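PDB 4CVU: beta-mannosidase from Trichoderma harzianum, which hydrolyses terminal beta-D-mannose units from beta-mannosides, probably by the retaining two-carboxylate mechanism of glycoside hydrolase family 2. Local coordinates for residues 819-824 against 881-886; 191-196 against 205-210; 486-491 against 592-597; 578-583 against 676-681. All blocks are in the same frame, centred on the assembly; numbering follows the deposited sequence.

Contact 1 (819-824 against 881-886); sequences DAVLVI and AGVSLY
V821 spreads its two methyl groups over the side chains of V883 and L885, one branch to each. CG1 of V821 meets CG1 of V883 at 4.4 Å, methyl against methyl, and CG2 of V821 lies at the same 4.4 Å from CD2 of L885. A chi1 of 65° places CG2 of V821 opposite the backbone N while CG1 sits between N and the carbonyl carbon, and this forks the residue across both partners. On the facing side, V883 offers the branch that stands anti to its own N (chi1 170°). L885 runs straight out from its backbone as far as CD1, and it is the other methyl, CD2, that turns to V821.

Two beta-sandwich modules of the Ig type meet here. V821 opens strand 821-830, which is flanked by strands 765-774 and 841-849; V883 and L885 lie where the chain enters strand 884-890 of the C-terminal Ig-like domain. V774 packs beside V821 in one module and V905 of strand 904-906 lies against both V883 and L885 in the other, which extends the apolar patch into each. Beta-branched valine suits a strand position that must present two methyls at once, and leucine bridges a wider gap. With no hydrogen bond and no charge across the contact, the hold rests on dispersion and on the exclusion of water from buried methyls, at separations that are loose rather than tight.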
loop_
_atom_site.group_PDB
_atom_site.type_symbol
_atom_site.label_atom_id
_atom_site.label_comp_id
_atom_site.label_asym_id
_atom_site.label_seq_id
_atom_site.Cartn_x
_atom_site.Cartn_y
_atom_site.Cartn_z
ATOM N N ASP A 819 14.698 -16.524 37.718
ATOM C CA ASP A 819 13.336 -16.604 38.235
ATOM C C ASP A 819 13.244 -15.577 39.375
ATOM O O ASP A 819 12.938 -15.910 40.506
ATOM C CB ASP A 819 13.030 -18.043 38.704
ATOM C CG ASP A 819 11.550 -18.284 39.005
ATOM O OD1 ASP A 819 10.677 -17.520 38.538
ATOM O OD2 ASP A 819 11.253 -19.257 39.725
ATOM N N ALA A 820 13.578 -14.317 39.046
ATOM C CA ALA A 820 13.595 -13.241 40.033
ATOM C C ALA A 820 13.425 -11.855 39.427
ATOM O O ALA A 820 14.015 -11.526 38.411
ATOM C CB ALA A 820 14.894 -13.292 40.808
ATOM N N VAL A 821 12.649 -11.019 40.095
ATOM C CA VAL A 821 12.558 -9.619 39.719
ATOM C C VAL A 821 12.379 -8.790 40.970
ATOM O O VAL A 821 11.697 -9.201 41.927
ATOM C CB VAL A 821 11.396 -9.367 38.722
ATOM C CG1 VAL A 821 10.049 -9.654 39.367
ATOM C CG2 VAL A 821 11.435 -7.937 38.193
ATOM N N LEU A 822 12.995 -7.609 40.947
ATOM C CA LEU A 822 12.917 -6.647 42.026
ATOM C C LEU A 822 12.044 -5.501 41.576
ATOM O O LEU A 822 12.368 -4.836 40.612
ATOM C CB LEU A 822 14.306 -6.115 42.388
ATOM C CG LEU A 822 14.367 -4.883 43.325
ATOM C CD1 LEU A 822 13.712 -5.144 44.670
ATOM C CD2 LEU A 822 15.819 -4.470 43.555
ATOM N N VAL A 823 10.961 -5.253 42.301
ATOM C CA VAL A 823 10.021 -4.197 41.957
ATOM C C VAL A 823 10.283 -3.031 42.897
ATOM O O VAL A 823 10.279 -3.193 44.107
ATOM C CB VAL A 823 8.563 -4.670 42.062
ATOM C CG1 VAL A 823 7.611 -3.547 41.696
ATOM C CG2 VAL A 823 8.350 -5.885 41.183
ATOM N N ILE A 824 10.545 -1.866 42.296
ATOM C CA ILE A 824 10.962 -0.653 42.985
ATOM C C ILE A 824 9.879 0.424 42.898
ATOM O O ILE A 824 9.487 0.797 41.811
ATOM C CB ILE A 824 12.234 -0.116 42.318
ATOM C CG1 ILE A 824 13.366 -1.152 42.429
ATOM C CG2 ILE A 824 12.653 1.206 42.943
ATOM C CD1 ILE A 824 14.495 -0.913 41.466
ATOM N N ALA A 881 -2.017 -14.944 36.297
ATOM C CA ALA A 881 -1.301 -16.196 36.570
ATOM C C ALA A 881 0.137 -16.020 37.031
ATOM O O ALA A 881 0.747 -16.948 37.551
ATOM C CB ALA A 881 -1.317 -17.060 35.322
ATOM N N GLY A 882 0.708 -14.843 36.796
ATOM C CA GLY A 882 2.081 -14.591 37.198
ATOM C C GLY A 882 2.530 -13.191 36.837
ATOM O O GLY A 882 1.723 -12.357 36.415
ATOM N N VAL A 883 3.817 -12.935 37.006
ATOM C CA VAL A 883 4.382 -11.624 36.715
ATOM C C VAL A 883 4.476 -11.404 35.217
ATOM O O VAL A 883 4.932 -12.279 34.481
ATOM C CB VAL A 883 5.799 -11.468 37.292
ATOM C CG1 VAL A 883 6.469 -10.189 36.780
ATOM C CG2 VAL A 883 5.737 -11.460 38.795
ATOM N N SER A 884 4.047 -10.227 34.775
ATOM C CA SER A 884 4.201 -9.839 33.390
ATOM C C SER A 884 5.271 -8.784 33.263
ATOM O O SER A 884 5.189 -7.766 33.938
ATOM C CB SER A 884 2.876 -9.285 32.872
ATOM O OG SER A 884 3.140 -8.485 31.757
ATOM N N LEU A 885 6.262 -8.995 32.393
ATOM C CA LEU A 885 7.305 -8.007 32.143
ATOM C C LEU A 885 7.043 -7.267 30.839
ATOM O O LEU A 885 6.611 -7.873 29.868
ATOM C CB LEU A 885 8.689 -8.686 32.061
ATOM C CG LEU A 885 9.118 -9.461 33.288
ATOM C CD1 LEU A 885 10.524 -10.059 33.101
ATOM C CD2 LEU A 885 9.077 -8.519 34.474
ATOM N N TYR A 886 7.311 -5.955 30.828
ATOM C CA TYR A 886 7.234 -5.123 29.646
ATOM C C TYR A 886 5.806 -5.241 29.107
ATOM O O TYR A 886 5.656 -5.523 27.940
ATOM C CB TYR A 886 8.193 -5.547 28.522
ATOM C CG TYR A 886 9.657 -5.414 28.908
ATOM C CD1 TYR A 886 10.313 -4.224 28.781
ATOM C CD2 TYR A 886 10.339 -6.485 29.403
ATOM C CE1 TYR A 886 11.673 -4.082 29.168
ATOM C CE2 TYR A 886 11.697 -6.366 29.789
ATOM C CZ TYR A 886 12.342 -5.158 29.639
ATOM O OH TYR A 886 13.713 -4.983 30.023
#

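Contact 2 (191-196 against 205-210); sequences VRKEQN and AFSPVG
K193 reaches across to the backbone of P208, its NZ giving a hydrogen bond of 2.9 Å to the carbonyl O of P208. The donor lies in the carbonyl plane, with a C=O...N angle of 152°. The methylene beneath it takes part too: CE of K193 is 3.2 Å from that same O of P208 and 3.9 Å from OG of S207, while the proline ring comes up with CD 4.1 Å from NZ of K193. The aliphatic chain runs out anti to the backbone N (chi1 179°) and stays extended until it bends at the last torsion, which turns the ammonium onto the carbonyl.

That ammonium has stronger partners beyond the two segments, in salt bridges to OD2 of D197 and OD1 of D113, so one buried charge is matched by two carboxylates and a carbonyl. K193 shortened to an alanine loses its ammonium, which would probably leave D197 and D113 without this countercharge and the P208 carbonyl without its donor. Lysine fits because its long apolar stem can cross the interior before delivering the charge. Both segments are loops of the N-terminal galactose-binding-like domain of the family 2 enzymes, lying between helix 159-168 and strand 215-221, and V159 of that helix touches both K193 and S207.

Farther out, Q195 folds back and NE2 donates to the carbonyl O of K193 at 2.9 Å, nearly straight at 165°. R192, the centre of an inverse gamma turn, points toward helix 458-475, where it makes a salt bridge to E467; F449, outside that helix, adds a cation-pi contact.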
loop_
_atom_site.group_PDB
_atom_site.type_symbol
_atom_site.label_atom_id
_atom_site.label_comp_id
_atom_site.label_asym_id
_atom_site.label_seq_id
_atom_site.Cartn_x
_atom_site.Cartn_y
_atom_site.Cartn_z
ATOM N N VAL A 191 24.441 25.833 -1.058
ATOM C CA VAL A 191 23.088 26.410 -1.125
ATOM C C VAL A 191 22.487 26.661 0.248
ATOM O O VAL A 191 22.499 25.794 1.102
ATOM C CB VAL A 191 22.149 25.577 -2.005
ATOM C CG1 VAL A 191 22.096 24.115 -1.554
ATOM C CG2 VAL A 191 20.750 26.180 -2.008
ATOM N N ARG A 192 21.941 27.852 0.447
ATOM C CA ARG A 192 21.210 28.170 1.660
ATOM C C ARG A 192 19.780 27.620 1.562
ATOM O O ARG A 192 18.815 28.346 1.284
ATOM C CB ARG A 192 21.221 29.688 1.887
ATOM C CG ARG A 192 22.602 30.268 1.998
ATOM C CD ARG A 192 23.446 29.548 3.004
ATOM N NE ARG A 192 22.701 29.355 4.248
ATOM C CZ ARG A 192 22.809 28.310 5.067
ATOM N NH1 ARG A 192 23.647 27.305 4.817
ATOM N NH2 ARG A 192 22.078 28.270 6.178
ATOM N N LYS A 193 19.697 26.305 1.808
ATOM C CA LYS A 193 18.475 25.496 1.753
ATOM C C LYS A 193 18.653 24.469 2.855
ATOM O O LYS A 193 19.794 24.073 3.236
ATOM C CB LYS A 193 18.291 24.826 0.360
ATOM C CG LYS A 193 17.040 23.934 0.187
ATOM C CD LYS A 193 16.740 23.637 -1.281
ATOM C CE LYS A 193 15.609 22.610 -1.522
ATOM N NZ LYS A 193 14.548 22.647 -0.481
ATOM N N GLU A 194 17.527 24.052 3.392
ATOM C CA GLU A 194 17.446 23.110 4.505
ATOM C C GLU A 194 18.256 21.916 4.087
ATOM O O GLU A 194 18.019 21.284 3.099
ATOM C CB GLU A 194 15.957 22.784 4.771
ATOM C CG GLU A 194 15.661 21.615 5.680
ATOM C CD GLU A 194 14.178 21.450 6.049
ATOM O OE1 GLU A 194 13.439 21.008 5.198
ATOM O OE2 GLU A 194 13.768 21.727 7.156
ATOM N N GLN A 195 19.300 21.633 4.854
ATOM C CA GLN A 195 20.239 20.668 4.445
ATOM C C GLN A 195 19.711 19.249 4.331
ATOM O O GLN A 195 20.159 18.537 3.478
ATOM C CB GLN A 195 21.506 20.750 5.312
ATOM C CG GLN A 195 22.147 22.105 5.295
ATOM C CD GLN A 195 23.053 22.394 4.115
ATOM O OE1 GLN A 195 24.262 22.125 4.140
ATOM N NE2 GLN A 195 22.491 23.017 3.075
ATOM N N ASN A 196 18.785 18.839 5.182
ATOM C CA ASN A 196 18.241 17.539 5.138
ATOM C C ASN A 196 17.393 17.258 3.917
ATOM O O ASN A 196 17.097 16.146 3.653
ATOM C CB ASN A 196 17.534 17.126 6.401
ATOM C CG ASN A 196 16.296 17.893 6.652
ATOM O OD1 ASN A 196 16.311 18.966 7.187
ATOM N ND2 ASN A 196 15.186 17.332 6.196
ATOM N N ALA A 205 15.373 12.351 0.387
ATOM C CA ALA A 205 15.988 13.470 -0.285
ATOM C C ALA A 205 15.132 13.958 -1.422
ATOM O O ALA A 205 15.481 13.702 -2.594
ATOM C CB ALA A 205 17.340 13.050 -0.838
ATOM N N PHE A 206 14.067 14.684 -1.102
ATOM C CA PHE A 206 13.114 15.125 -2.132
ATOM C C PHE A 206 13.450 16.449 -2.811
ATOM O O PHE A 206 12.863 16.768 -3.854
ATOM C CB PHE A 206 11.687 15.139 -1.562
ATOM C CG PHE A 206 11.134 13.761 -1.311
ATOM C CD1 PHE A 206 11.067 12.834 -2.347
ATOM C CD2 PHE A 206 10.725 13.373 -0.041
ATOM C CE1 PHE A 206 10.604 11.563 -2.121
ATOM C CE2 PHE A 206 10.253 12.088 0.181
ATOM C CZ PHE A 206 10.188 11.200 -0.874
ATOM N N SER A 207 14.359 17.225 -2.199
ATOM C CA SER A 207 14.730 18.560 -2.664
ATOM C C SER A 207 13.534 19.338 -3.239
ATOM O O SER A 207 13.579 19.775 -4.402
ATOM C CB SER A 207 15.813 18.472 -3.731
ATOM O OG SER A 207 16.108 19.765 -4.208
ATOM N N PRO A 208 12.522 19.596 -2.399
ATOM C CA PRO A 208 11.315 20.301 -2.849
ATOM C C PRO A 208 11.574 21.783 -3.080
ATOM O O PRO A 208 12.579 22.351 -2.571
ATOM C CB PRO A 208 10.352 20.066 -1.699
ATOM C CG PRO A 208 11.248 19.996 -0.494
ATOM C CD PRO A 208 12.396 19.169 -1.005
ATOM N N VAL A 209 10.714 22.385 -3.896
ATOM C CA VAL A 209 10.826 23.806 -4.244
ATOM C C VAL A 209 9.440 24.388 -4.325
ATOM O O VAL A 209 8.481 23.668 -4.632
ATOM C CB VAL A 209 11.557 24.092 -5.568
ATOM C CG1 VAL A 209 13.006 23.607 -5.494
ATOM C CG2 VAL A 209 10.856 23.448 -6.755
ATOM N N GLY A 210 9.354 25.681 -4.036
ATOM C CA GLY A 210 8.084 26.397 -4.121
ATOM C C GLY A 210 7.989 27.541 -3.126
ATOM O O GLY A 210 8.928 27.769 -2.331
#

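Contact 3 (486-491 against 592-597); sequences GGNEFE and ANEFGF
E489 and E594 present their carboxylates to each other with the planes turned 56° apart, and OE2 of E489 stands 3.3 Å from OE2 and 3.4 Å from OE1 of E594, set against both oxygens of its partner. N488 comes in beside them: its amide is nearly coplanar with the E594 carboxylate, 24° between planes, and its OD1 lies 3.5 Å from OE2 of E594. E594 reaches out from strand 592-595 with its chain extended beyond CG, whereas E489, at the N-cap of helix 490-501, bends at chi2 to bring its oxygens round.

The Asn-Glu pair follows the fourth barrel strand, 481-485, and E594 lies on the seventh. This is the arrangement of clan GH-A (beta/alpha)8 barrels, consistent with E489 as acid/base and E594 as nucleophile.

Oxygen meets oxygen in every direct approach across the gap, so the donors must come from elsewhere. One water donates to OE2 of E489 and to OE1 of E594, each at 2.7 Å; R420 supplies one nitrogen to E594 and another to N488, and Y573 bonds E594. S450 takes ND2 of N488, which also bonds OE1 of E489 weakly. Water thus bridges the like-charged pair, while R420 and Y573 grip E594.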
loop_
_atom_site.group_PDB
_atom_site.type_symbol
_atom_site.label_atom_id
_atom_site.label_comp_id
_atom_site.label_asym_id
_atom_site.label_seq_id
_atom_site.Cartn_x
_atom_site.Cartn_y
_atom_site.Cartn_z
ATOM N N GLY A 486 25.716 28.102 16.393
ATOM C CA GLY A 486 26.080 28.414 14.998
ATOM C C GLY A 486 25.844 27.281 14.017
ATOM O O GLY A 486 25.635 27.500 12.808
ATOM N N GLY A 487 25.834 26.048 14.532
ATOM C CA GLY A 487 25.630 24.892 13.665
ATOM C C GLY A 487 26.009 23.573 14.282
ATOM O O GLY A 487 26.621 23.505 15.365
ATOM N N ASN A 488 25.666 22.518 13.580
ATOM C CA ASN A 488 25.777 21.176 14.122
ATOM C C ASN A 488 27.101 20.516 13.771
ATOM O O ASN A 488 27.488 20.449 12.645
ATOM C CB ASN A 488 24.553 20.374 13.654
ATOM C CG ASN A 488 24.681 18.895 13.910
ATOM O OD1 ASN A 488 24.741 18.467 15.043
ATOM N ND2 ASN A 488 24.774 18.110 12.844
ATOM N N GLU A 489 27.766 19.998 14.802
ATOM C CA GLU A 489 28.976 19.150 14.689
ATOM C C GLU A 489 30.252 19.690 14.003
ATOM O O GLU A 489 30.815 19.025 13.148
ATOM C CB GLU A 489 28.606 17.797 14.078
ATOM C CG GLU A 489 28.417 16.709 15.137
ATOM C CD GLU A 489 27.261 15.775 14.843
ATOM O OE1 GLU A 489 26.860 15.677 13.652
ATOM O OE2 GLU A 489 26.767 15.114 15.821
ATOM N N PHE A 490 30.705 20.873 14.395
ATOM C CA PHE A 490 31.865 21.447 13.827
ATOM C C PHE A 490 33.118 21.039 14.599
ATOM O O PHE A 490 33.860 20.252 14.130
ATOM C CB PHE A 490 31.716 22.962 13.809
ATOM C CG PHE A 490 30.913 23.434 12.668
ATOM C CD1 PHE A 490 29.546 23.341 12.687
ATOM C CD2 PHE A 490 31.524 23.861 11.531
ATOM C CE1 PHE A 490 28.817 23.721 11.592
ATOM C CE2 PHE A 490 30.808 24.251 10.423
ATOM C CZ PHE A 490 29.441 24.190 10.456
ATOM N N GLU A 491 33.288 21.551 15.799
ATOM C CA GLU A 491 34.525 21.383 16.545
ATOM C C GLU A 491 34.749 19.963 17.083
ATOM O O GLU A 491 35.891 19.555 17.391
ATOM C CB GLU A 491 34.541 22.369 17.712
ATOM C CG GLU A 491 34.876 23.837 17.322
ATOM C CD GLU A 491 34.907 24.786 18.525
ATOM O OE1 GLU A 491 35.472 24.389 19.560
ATOM O OE2 GLU A 491 34.380 25.922 18.448
ATOM N N ALA A 592 24.348 16.175 28.169
ATOM C CA ALA A 592 24.333 15.195 27.112
ATOM C C ALA A 592 23.315 15.701 26.106
ATOM O O ALA A 592 22.135 15.684 26.395
ATOM C CB ALA A 592 23.912 13.848 27.672
ATOM N N ASN A 593 23.786 16.227 24.979
ATOM C CA ASN A 593 22.910 16.871 24.003
ATOM C C ASN A 593 22.431 15.967 22.879
ATOM O O ASN A 593 21.519 16.349 22.120
ATOM C CB ASN A 593 23.584 18.130 23.439
ATOM C CG ASN A 593 24.595 17.840 22.358
ATOM O OD1 ASN A 593 25.362 16.911 22.456
ATOM N ND2 ASN A 593 24.629 18.687 21.329
ATOM N N GLU A 594 23.071 14.794 22.783
ATOM C CA GLU A 594 22.825 13.761 21.746
ATOM C C GLU A 594 23.217 12.375 22.208
ATOM O O GLU A 594 24.361 12.142 22.642
ATOM C CB GLU A 594 23.677 13.999 20.490
ATOM C CG GLU A 594 23.352 15.190 19.657
ATOM C CD GLU A 594 23.964 15.158 18.257
ATOM O OE1 GLU A 594 24.119 14.064 17.688
ATOM O OE2 GLU A 594 24.210 16.256 17.651
ATOM N N PHE A 595 22.299 11.432 22.050
ATOM C CA PHE A 595 22.616 10.006 22.258
ATOM C C PHE A 595 21.501 9.120 21.758
ATOM O O PHE A 595 20.315 9.485 21.842
ATOM C CB PHE A 595 22.932 9.697 23.725
ATOM C CG PHE A 595 21.840 10.098 24.683
ATOM C CD1 PHE A 595 21.739 11.422 25.146
ATOM C CD2 PHE A 595 20.929 9.158 25.150
ATOM C CE1 PHE A 595 20.736 11.782 26.041
ATOM C CE2 PHE A 595 19.918 9.518 26.039
ATOM C CZ PHE A 595 19.837 10.820 26.497
ATOM N N GLY A 596 21.870 7.971 21.196
ATOM C CA GLY A 596 20.841 7.018 20.709
ATOM C C GLY A 596 21.293 5.781 19.967
ATOM O O GLY A 596 22.498 5.488 19.864
ATOM N N PHE A 597 20.288 5.009 19.541
ATOM C CA PHE A 597 20.400 3.739 18.815
ATOM C C PHE A 597 19.098 3.713 17.979
ATOM O O PHE A 597 18.109 4.192 18.496
ATOM C CB PHE A 597 20.361 2.600 19.789
ATOM C CG PHE A 597 20.983 1.325 19.287
ATOM C CD1 PHE A 597 20.266 0.401 18.609
ATOM C CD2 PHE A 597 22.349 1.078 19.519
ATOM C CE1 PHE A 597 20.843 -0.764 18.143
ATOM C CE2 PHE A 597 22.926 -0.067 19.089
ATOM C CZ PHE A 597 22.203 -1.005 18.402
HETATM O O HOH W 1 24.381 14.149 15.011
#

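Contact 4 (578-583 against 676-681); sequences SVSFDT and QLFQAD
The F581 and F678 rings meet obliquely, with centroids 5.5 Å apart and planes at 76°; the nearest atoms are CE2 of F581 and CE1 of F678, 3.6 Å apart. At the edge of the F581 ring, in its plane, lies the backbone carbonyl carbon of D681, 3.5 Å from CE1 of F581. S580 holds the corresponding place on F678, its OG at the ring edge 3.5 Å from CZ of F678.

S580 and F581 are the two central residues of a type I beta turn from V579 to D582, closed by D582 N to V579 O at 2.9 Å. The turn sits in the loop between barrel strands 570-572 and 592-595 and packs on helix 664-692, which leads to the last barrel strand. Small, polar S580 lets the turn come close to F678, while flat F581 slides between F678 and D681, one helical turn apart. With chi1 169°, F678 leans across from the helix to meet it.

Further aromatics extend the cluster: Y655 meets F581 edge-to-face and F597 meets F678 likewise. Replacing F581 with an alanine would probably strip F678 of its aromatic neighbour on this side and open a gap between the turn and the helix. D681 keeps its carboxylate for Y656 and Y886, and what it gives the turn from its side chain is the methylene, CB lying 3.9 Å from CE1 of F581.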
loop_
_atom_site.group_PDB
_atom_site.type_symbol
_atom_site.label_atom_id
_atom_site.label_comp_id
_atom_site.label_asym_id
_atom_site.label_seq_id
_atom_site.Cartn_x
_atom_site.Cartn_y
_atom_site.Cartn_z
ATOM N N SER A 578 27.638 -5.109 22.753
ATOM C CA SER A 578 28.201 -5.746 23.946
ATOM C C SER A 578 28.480 -4.796 25.131
ATOM O O SER A 578 28.688 -5.266 26.252
ATOM C CB SER A 578 29.492 -6.496 23.601
ATOM O OG SER A 578 30.502 -5.568 23.254
ATOM N N VAL A 579 28.523 -3.483 24.904
ATOM C CA VAL A 579 28.727 -2.542 25.995
ATOM C C VAL A 579 27.565 -1.581 26.234
ATOM O O VAL A 579 27.685 -0.640 27.054
ATOM C CB VAL A 579 30.015 -1.702 25.791
ATOM C CG1 VAL A 579 31.245 -2.614 25.786
ATOM C CG2 VAL A 579 29.942 -0.879 24.523
ATOM N N SER A 580 26.435 -1.805 25.543
ATOM C CA SER A 580 25.323 -0.870 25.578
ATOM C C SER A 580 24.796 -0.536 26.958
ATOM O O SER A 580 24.328 0.553 27.180
ATOM C CB SER A 580 24.177 -1.418 24.712
ATOM O OG SER A 580 24.610 -1.574 23.356
ATOM N N PHE A 581 24.829 -1.498 27.871
ATOM C CA PHE A 581 24.337 -1.322 29.244
ATOM C C PHE A 581 25.469 -1.245 30.255
ATOM O O PHE A 581 25.259 -1.404 31.446
ATOM C CB PHE A 581 23.407 -2.477 29.573
ATOM C CG PHE A 581 22.193 -2.508 28.676
ATOM C CD1 PHE A 581 21.213 -1.548 28.834
ATOM C CD2 PHE A 581 22.057 -3.448 27.685
ATOM C CE1 PHE A 581 20.084 -1.545 27.991
ATOM C CE2 PHE A 581 20.922 -3.458 26.848
ATOM C CZ PHE A 581 19.966 -2.489 27.014
ATOM N N ASP A 582 26.651 -0.997 29.758
ATOM C CA ASP A 582 27.851 -0.901 30.601
ATOM C C ASP A 582 28.178 0.547 30.879
ATOM O O ASP A 582 28.764 1.250 30.044
ATOM C CB ASP A 582 29.008 -1.553 29.863
ATOM C CG ASP A 582 30.270 -1.564 30.709
ATOM O OD1 ASP A 582 30.235 -0.938 31.791
ATOM O OD2 ASP A 582 31.262 -2.168 30.279
ATOM N N THR A 583 27.805 1.027 32.058
ATOM C CA THR A 583 27.973 2.448 32.379
ATOM C C THR A 583 29.422 2.947 32.348
ATOM O O THR A 583 29.640 4.157 32.246
ATOM C CB THR A 583 27.415 2.801 33.761
ATOM O OG1 THR A 583 28.041 1.962 34.729
ATOM C CG2 THR A 583 25.901 2.604 33.799
ATOM N N GLN A 676 12.482 -2.007 19.637
ATOM C CA GLN A 676 12.063 -0.892 20.466
ATOM C C GLN A 676 12.351 -1.102 21.945
ATOM O O GLN A 676 12.575 -0.163 22.629
ATOM C CB GLN A 676 10.549 -0.639 20.314
ATOM C CG GLN A 676 10.243 -0.068 18.970
ATOM C CD GLN A 676 8.823 0.411 18.870
ATOM O OE1 GLN A 676 8.134 0.598 19.869
ATOM N NE2 GLN A 676 8.412 0.693 17.667
ATOM N N LEU A 677 12.299 -2.341 22.417
ATOM C CA LEU A 677 12.543 -2.631 23.807
ATOM C C LEU A 677 13.998 -2.364 24.117
ATOM O O LEU A 677 14.329 -1.881 25.220
ATOM C CB LEU A 677 12.222 -4.085 24.140
ATOM C CG LEU A 677 10.750 -4.537 24.082
ATOM C CD1 LEU A 677 10.689 -6.001 24.447
ATOM C CD2 LEU A 677 9.855 -3.716 25.013
ATOM N N PHE A 678 14.857 -2.732 23.167
ATOM C CA PHE A 678 16.314 -2.567 23.377
ATOM C C PHE A 678 16.630 -1.060 23.424
ATOM O O PHE A 678 17.264 -0.607 24.342
ATOM C CB PHE A 678 17.131 -3.239 22.273
ATOM C CG PHE A 678 18.563 -2.861 22.325
ATOM C CD1 PHE A 678 19.433 -3.533 23.157
ATOM C CD2 PHE A 678 19.023 -1.795 21.606
ATOM C CE1 PHE A 678 20.755 -3.150 23.263
ATOM C CE2 PHE A 678 20.329 -1.387 21.716
ATOM C CZ PHE A 678 21.206 -2.076 22.539
ATOM N N GLN A 679 16.078 -0.285 22.477
ATOM C CA GLN A 679 16.278 1.172 22.437
ATOM C C GLN A 679 15.784 1.830 23.709
ATOM O O GLN A 679 16.450 2.718 24.209
ATOM C CB GLN A 679 15.534 1.806 21.239
ATOM C CG GLN A 679 15.744 3.305 20.999
ATOM C CD GLN A 679 14.618 3.862 20.097
ATOM O OE1 GLN A 679 13.540 3.340 20.149
ATOM N NE2 GLN A 679 14.852 4.929 19.372
ATOM N N ALA A 680 14.570 1.487 24.174
ATOM C CA ALA A 680 14.028 2.088 25.405
ATOM C C ALA A 680 14.962 1.846 26.601
ATOM O O ALA A 680 15.267 2.754 27.365
ATOM C CB ALA A 680 12.710 1.507 25.708
ATOM N N ASP A 681 15.349 0.602 26.749
ATOM C CA ASP A 681 16.130 0.186 27.911
ATOM C C ASP A 681 17.510 0.842 27.872
ATOM O O ASP A 681 18.056 1.205 28.916
ATOM C CB ASP A 681 16.210 -1.348 27.966
ATOM C CG ASP A 681 14.987 -1.995 28.659
ATOM O OD1 ASP A 681 14.244 -1.279 29.355
ATOM O OD2 ASP A 681 14.761 -3.234 28.504
#

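Contact 3 marks the probable catalytic centre, and contacts 2 and 4 approach it from different parts of the fold. Contact 2 comes within about 8 Å of contact 3, nearest atoms, carrying the N-terminal domain up to the barrel. Contact 4 touches it directly: CD1 of F597 lies 3.6 Å from CE2 of F678, and the segments of the two contacts alternate along the chain. On its far side contact 4 meets contact 1, where Y886 OH and D681 OD2, 2.5 Å apart, probably share a hydrogen bond between the C-terminal Ig-like domain and helix 664-692. Contacts 1 and 3 stay apart, with centres about 37 Å from each other.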